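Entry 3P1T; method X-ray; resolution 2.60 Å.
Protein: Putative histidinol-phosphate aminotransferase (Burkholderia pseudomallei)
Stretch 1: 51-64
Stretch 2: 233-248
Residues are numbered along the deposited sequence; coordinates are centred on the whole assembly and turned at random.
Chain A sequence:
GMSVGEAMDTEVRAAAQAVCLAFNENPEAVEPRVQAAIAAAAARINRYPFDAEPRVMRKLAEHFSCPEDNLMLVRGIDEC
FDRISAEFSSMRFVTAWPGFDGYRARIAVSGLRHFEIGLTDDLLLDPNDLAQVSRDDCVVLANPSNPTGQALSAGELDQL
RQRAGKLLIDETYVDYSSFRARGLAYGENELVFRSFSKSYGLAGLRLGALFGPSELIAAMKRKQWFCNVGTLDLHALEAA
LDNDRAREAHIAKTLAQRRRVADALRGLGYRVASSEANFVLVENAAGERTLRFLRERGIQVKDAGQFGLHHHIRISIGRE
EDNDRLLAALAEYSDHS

Stretch 1, residues 51-64: DAEPRVMRKLAEHF
Stretch 2 (233-248) DLHALEAALDNDRARE

Most of stretch 1 is one helix, and it packs against the first helix of stretch 2 in the same chain. The two run in nearly the same direction: their axes cross at 26° and approach to 9.9 Å. Val-56 lies opposite Glu-238, with CA atoms 5.9 Å apart, and His-63 lies near Leu-241, with CA atoms 7.0 Å apart. Ala-52 to His-63 have helical phi/psi (about -60/-45), with i to i+4 bonds such as Val-56 N to Ala-52 O, 3.0 Å, and Leu-60 N to Val-56 O, 2.9 Å. Glu-238 N to Leu-234 O, 3.0 Å, does the same in stretch 2. That helix, already under way at Asp-233, gives way to a turn at Asp-242 (phi/psi -102/54) and Asn-243 (-146/41). A second helix starts at Asp-244 and continues beyond Glu-248. The contact buries 680 Å² in total.

Asp-51 makes no contact with stretch 2. Ala-52 points toward stretch 2; its CB lies 3.7 Å from CE1 of His-235 (chi1 m, chi2 82°). Glu-53 has chi1 and chi2 both t and points away overall. Its CA still lies 3.9 Å from CD1 of Leu-234 (m, t).

The CA-to-CB bond of Arg-55 (t, t, p, chi4 -115°) points sideways to stretch 2, but the end of the side chain comes nearer. It forms a two-pronged salt bridge with the oppositely charged Glu-238 (t, t, chi3 41°): Arg-55 NE donates to Glu-238 OE2 at 2.8 Å and NH2 to OE1 at 2.9 Å. Both N-H...acceptor angles are 171°, so the bonds are well aligned. Arg-55 NH2 is also 3.2 Å from NE2 of His-235.

Val-56 (t) points toward stretch 2 and contacts Leu-234, Leu-237 (t, p) and Glu-238. Its CB is 4.1 Å from Leu-234 CD2, its CG1 4.0 Å from Leu-237 CD2, and its CG2 4.0 Å from Glu-238 CB.

Arg-58 (t, t, p, chi4 83°) makes a weak hydrogen bond from NH1 to Glu-62 OE2 at 3.4 Å. Lys-59 has chi1 -107°, then p, t, m. Its NZ donates to Glu-238 OE2 at 2.8 Å, a second salt bridge, so this oxygen accepts from both basic residues. Leu-60 (m, t) continues the apolar packing: its CD2 is 4.1 Å from Leu-237 CD2 and 3.7 Å from Leu-241 CD1.

His-63 (t, chi2 80°) points toward stretch 2. Leu-241 (m, t) covers one ring face, with CD2 3.9 Å from the His-63 centroid and 12° off the normal, a CH-pi contact. At the ring edge, His-63 CE1 is 3.9 Å from Asp-244 OD1 and 4.2 Å from Arg-247 NH1. These two are salt-bridged, Arg-247 NH1 to Asp-244 OD1 at 3.0 Å.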

# COMPACT_ATOMS: atom_id res chain seq x y z
N ASP A 51 -5.54 -12.89 -10.93
CA ASP A 51 -6.56 -13.86 -10.55
C ASP A 51 -6.80 -13.85 -9.03
O ASP A 51 -7.95 -14.02 -8.59
CB ASP A 51 -6.18 -15.27 -11.03
CG ASP A 51 -6.18 -15.42 -12.56
OD1 ASP A 51 -7.21 -15.07 -13.19
OD2 ASP A 51 -5.17 -15.92 -13.11
N ALA A 52 -5.74 -13.59 -8.24
CA ALA A 52 -5.80 -13.58 -6.79
C ALA A 52 -6.61 -12.37 -6.22
O ALA A 52 -7.32 -12.56 -5.24
CB ALA A 52 -4.40 -13.57 -6.21
N GLU A 53 -6.50 -11.17 -6.81
CA GLU A 53 -7.22 -9.98 -6.31
C GLU A 53 -8.75 -10.21 -6.33
O GLU A 53 -9.33 -10.10 -5.25
CB GLU A 53 -6.84 -8.72 -7.11
CG GLU A 53 -7.49 -7.42 -6.66
CD GLU A 53 -7.14 -6.19 -7.49
OE1 GLU A 53 -6.11 -6.19 -8.20
OE2 GLU A 53 -7.90 -5.21 -7.37
N PRO A 54 -9.43 -10.57 -7.46
CA PRO A 54 -10.89 -10.80 -7.39
C PRO A 54 -11.30 -11.97 -6.50
O PRO A 54 -12.36 -11.90 -5.88
CB PRO A 54 -11.28 -11.10 -8.84
CG PRO A 54 -10.04 -11.49 -9.51
CD PRO A 54 -8.94 -10.74 -8.84
N ARG A 55 -10.46 -13.02 -6.42
CA ARG A 55 -10.71 -14.20 -5.59
C ARG A 55 -10.74 -13.81 -4.09
O ARG A 55 -11.63 -14.26 -3.38
CB ARG A 55 -9.64 -15.26 -5.85
CG ARG A 55 -9.95 -16.60 -5.18
CD ARG A 55 -8.86 -17.65 -5.39
NE ARG A 55 -7.64 -17.39 -4.60
CZ ARG A 55 -6.45 -17.10 -5.11
NH1 ARG A 55 -6.27 -17.05 -6.43
NH2 ARG A 55 -5.41 -16.90 -4.31
N VAL A 56 -9.78 -12.98 -3.64
CA VAL A 56 -9.70 -12.56 -2.24
C VAL A 56 -10.87 -11.60 -1.94
O VAL A 56 -11.44 -11.67 -0.85
CB VAL A 56 -8.32 -11.94 -1.88
CG1 VAL A 56 -8.30 -11.40 -0.46
CG2 VAL A 56 -7.20 -12.96 -2.05
N MSE A 57 -11.26 -10.73 -2.92
CA MSE A 57 -12.40 -9.79 -2.73
C MSE A 57 -13.67 -10.56 -2.43
O MSE A 57 -14.40 -10.19 -1.52
CB MSE A 57 -12.62 -8.88 -3.95
CG MSE A 57 -11.55 -7.80 -4.10
SE MSE A 57 -11.45 -6.67 -2.53
CE MSE A 57 -13.04 -5.64 -2.70
N ARG A 58 -13.88 -11.67 -3.17
CA ARG A 58 -15.01 -12.56 -3.04
C ARG A 58 -14.95 -13.26 -1.69
O ARG A 58 -15.98 -13.36 -1.03
CB ARG A 58 -15.00 -13.56 -4.20
CG ARG A 58 -16.12 -14.60 -4.17
CD ARG A 58 -15.99 -15.63 -5.30
NE ARG A 58 -14.69 -16.32 -5.33
CZ ARG A 58 -14.36 -17.37 -4.58
NH1 ARG A 58 -15.21 -17.86 -3.69
NH2 ARG A 58 -13.16 -17.93 -4.70
N LYS A 59 -13.74 -13.71 -1.28
CA LYS A 59 -13.51 -14.39 0.00
C LYS A 59 -13.88 -13.45 1.17
O LYS A 59 -14.53 -13.89 2.11
CB LYS A 59 -12.06 -14.88 0.13
CG LYS A 59 -11.85 -16.40 -0.00
CD LYS A 59 -11.91 -16.92 -1.44
CE LYS A 59 -11.72 -18.42 -1.54
NZ LYS A 59 -10.36 -18.86 -1.12
N LEU A 60 -13.49 -12.16 1.09
CA LEU A 60 -13.81 -11.13 2.07
C LEU A 60 -15.32 -10.95 2.19
O LEU A 60 -15.85 -10.90 3.31
CB LEU A 60 -13.16 -9.79 1.69
CG LEU A 60 -11.67 -9.65 1.95
CD1 LEU A 60 -11.10 -8.46 1.18
CD2 LEU A 60 -11.37 -9.55 3.46
N ALA A 61 -16.01 -10.89 1.04
CA ALA A 61 -17.46 -10.74 0.93
C ALA A 61 -18.18 -11.87 1.64
O ALA A 61 -19.14 -11.62 2.37
CB ALA A 61 -17.87 -10.68 -0.53
N GLU A 62 -17.66 -13.11 1.46
CA GLU A 62 -18.18 -14.34 2.08
C GLU A 62 -17.98 -14.29 3.57
O GLU A 62 -18.92 -14.54 4.33
CB GLU A 62 -17.48 -15.57 1.48
CG GLU A 62 -18.27 -16.29 0.41
CD GLU A 62 -17.45 -16.90 -0.72
OE1 GLU A 62 -16.52 -17.69 -0.44
OE2 GLU A 62 -17.77 -16.62 -1.90
N HIS A 63 -16.75 -13.95 4.00
CA HIS A 63 -16.35 -13.90 5.39
C HIS A 63 -17.23 -12.92 6.20
O HIS A 63 -17.72 -13.29 7.26
CB HIS A 63 -14.86 -13.51 5.50
CG HIS A 63 -14.31 -13.62 6.89
ND1 HIS A 63 -13.92 -14.83 7.42
CD2 HIS A 63 -14.08 -12.64 7.80
CE1 HIS A 63 -13.50 -14.57 8.65
NE2 HIS A 63 -13.57 -13.26 8.92
N PHE A 64 -17.45 -11.70 5.67
CA PHE A 64 -18.22 -10.67 6.38
C PHE A 64 -19.72 -10.72 6.03
O PHE A 64 -20.49 -9.93 6.59
CB PHE A 64 -17.64 -9.29 6.08
CG PHE A 64 -16.28 -9.12 6.73
CD1 PHE A 64 -16.17 -8.85 8.08
CD2 PHE A 64 -15.11 -9.23 5.98
CE1 PHE A 64 -14.92 -8.70 8.68
CE2 PHE A 64 -13.86 -9.06 6.58
CZ PHE A 64 -13.77 -8.80 7.93
N ASP A 233 0.60 -10.18 0.34
CA ASP A 233 -0.38 -9.75 1.33
C ASP A 233 -1.75 -10.38 1.03
O ASP A 233 -2.44 -10.79 1.97
CB ASP A 233 -0.47 -8.23 1.38
CG ASP A 233 0.79 -7.50 1.84
OD1 ASP A 233 1.62 -8.13 2.51
OD2 ASP A 233 0.93 -6.31 1.52
N LEU A 234 -2.13 -10.48 -0.25
CA LEU A 234 -3.40 -11.10 -0.67
C LEU A 234 -3.47 -12.59 -0.27
O LEU A 234 -4.49 -13.00 0.30
CB LEU A 234 -3.64 -10.98 -2.17
CG LEU A 234 -4.01 -9.60 -2.73
CD1 LEU A 234 -3.95 -9.62 -4.23
CD2 LEU A 234 -5.37 -9.16 -2.29
N HIS A 235 -2.41 -13.39 -0.53
CA HIS A 235 -2.42 -14.81 -0.14
C HIS A 235 -2.35 -14.97 1.38
O HIS A 235 -2.91 -15.93 1.90
CB HIS A 235 -1.28 -15.60 -0.80
CG HIS A 235 -1.55 -15.83 -2.25
ND1 HIS A 235 -1.28 -14.86 -3.20
CD2 HIS A 235 -2.16 -16.87 -2.86
CE1 HIS A 235 -1.69 -15.35 -4.35
NE2 HIS A 235 -2.23 -16.56 -4.20
N ALA A 236 -1.74 -14.01 2.07
CA ALA A 236 -1.66 -14.01 3.53
C ALA A 236 -3.06 -13.80 4.12
O ALA A 236 -3.56 -14.65 4.87
CB ALA A 236 -0.70 -12.93 4.00
N LEU A 237 -3.74 -12.71 3.68
CA LEU A 237 -5.09 -12.35 4.10
C LEU A 237 -6.07 -13.49 3.83
O LEU A 237 -6.84 -13.85 4.73
CB LEU A 237 -5.55 -11.06 3.40
CG LEU A 237 -6.98 -10.62 3.70
CD1 LEU A 237 -7.17 -10.33 5.16
CD2 LEU A 237 -7.36 -9.42 2.90
N GLU A 238 -6.00 -14.08 2.62
CA GLU A 238 -6.86 -15.19 2.23
C GLU A 238 -6.77 -16.36 3.24
O GLU A 238 -7.81 -16.89 3.63
CB GLU A 238 -6.50 -15.66 0.84
CG GLU A 238 -7.42 -16.74 0.33
CD GLU A 238 -7.13 -17.17 -1.09
OE1 GLU A 238 -5.93 -17.29 -1.45
OE2 GLU A 238 -8.11 -17.39 -1.83
N ALA A 239 -5.54 -16.72 3.66
CA ALA A 239 -5.28 -17.79 4.62
C ALA A 239 -5.75 -17.40 6.02
O ALA A 239 -6.28 -18.25 6.73
CB ALA A 239 -3.80 -18.13 4.65
N ALA A 240 -5.60 -16.11 6.40
CA ALA A 240 -6.01 -15.62 7.71
C ALA A 240 -7.54 -15.65 7.88
O ALA A 240 -8.01 -15.73 9.02
CB ALA A 240 -5.51 -14.20 7.93
N LEU A 241 -8.29 -15.61 6.78
CA LEU A 241 -9.75 -15.63 6.82
C LEU A 241 -10.27 -17.05 7.02
O LEU A 241 -11.36 -17.23 7.57
CB LEU A 241 -10.37 -15.01 5.56
CG LEU A 241 -10.04 -13.55 5.25
CD1 LEU A 241 -10.61 -13.17 3.93
CD2 LEU A 241 -10.55 -12.61 6.32
N ASP A 242 -9.50 -18.05 6.60
CA ASP A 242 -9.87 -19.45 6.83
C ASP A 242 -9.01 -19.98 8.02
O ASP A 242 -8.32 -21.00 7.91
CB ASP A 242 -9.71 -20.29 5.55
CG ASP A 242 -10.33 -21.66 5.69
OD1 ASP A 242 -11.34 -21.80 6.43
OD2 ASP A 242 -9.79 -22.62 5.07
N ASN A 243 -9.06 -19.27 9.17
CA ASN A 243 -8.26 -19.58 10.36
C ASN A 243 -9.07 -19.24 11.64
O ASN A 243 -8.52 -18.72 12.62
CB ASN A 243 -6.93 -18.77 10.28
CG ASN A 243 -5.82 -19.16 11.24
OD1 ASN A 243 -5.63 -20.34 11.58
ND2 ASN A 243 -5.02 -18.18 11.64
N ASP A 244 -10.37 -19.57 11.62
CA ASP A 244 -11.30 -19.27 12.69
C ASP A 244 -10.96 -20.03 13.99
O ASP A 244 -11.11 -19.45 15.06
CB ASP A 244 -12.74 -19.56 12.26
CG ASP A 244 -13.19 -18.68 11.09
OD1 ASP A 244 -13.16 -17.44 11.23
OD2 ASP A 244 -13.53 -19.25 10.02
N ARG A 245 -10.46 -21.27 13.91
CA ARG A 245 -10.13 -22.07 15.08
C ARG A 245 -9.07 -21.34 15.94
O ARG A 245 -9.33 -21.12 17.13
CB ARG A 245 -9.65 -23.47 14.63
CG ARG A 245 -9.46 -24.51 15.75
CD ARG A 245 -9.07 -25.88 15.18
N ALA A 246 -7.94 -20.92 15.34
CA ALA A 246 -6.85 -20.20 16.02
C ALA A 246 -7.28 -18.82 16.51
O ALA A 246 -6.89 -18.39 17.60
CB ALA A 246 -5.66 -20.07 15.09
N ARG A 247 -8.07 -18.11 15.69
CA ARG A 247 -8.55 -16.77 15.98
C ARG A 247 -9.48 -16.80 17.19
O ARG A 247 -9.30 -15.98 18.09
CB ARG A 247 -9.25 -16.20 14.75
CG ARG A 247 -9.49 -14.71 14.80
CD ARG A 247 -10.08 -14.20 13.51
NE ARG A 247 -11.26 -13.39 13.77
CZ ARG A 247 -12.50 -13.74 13.44
NH1 ARG A 247 -12.72 -14.85 12.75
NH2 ARG A 247 -13.52 -12.94 13.74
N GLU A 248 -10.40 -17.78 17.26
CA GLU A 248 -11.33 -17.93 18.40
C GLU A 248 -10.60 -18.33 19.69
O GLU A 248 -11.01 -17.89 20.77
CB GLU A 248 -12.44 -18.94 18.11
CG GLU A 248 -13.51 -18.44 17.16
CD GLU A 248 -14.36 -17.25 17.58
OE1 GLU A 248 -14.39 -16.90 18.79
OE2 GLU A 248 -15.04 -16.68 16.70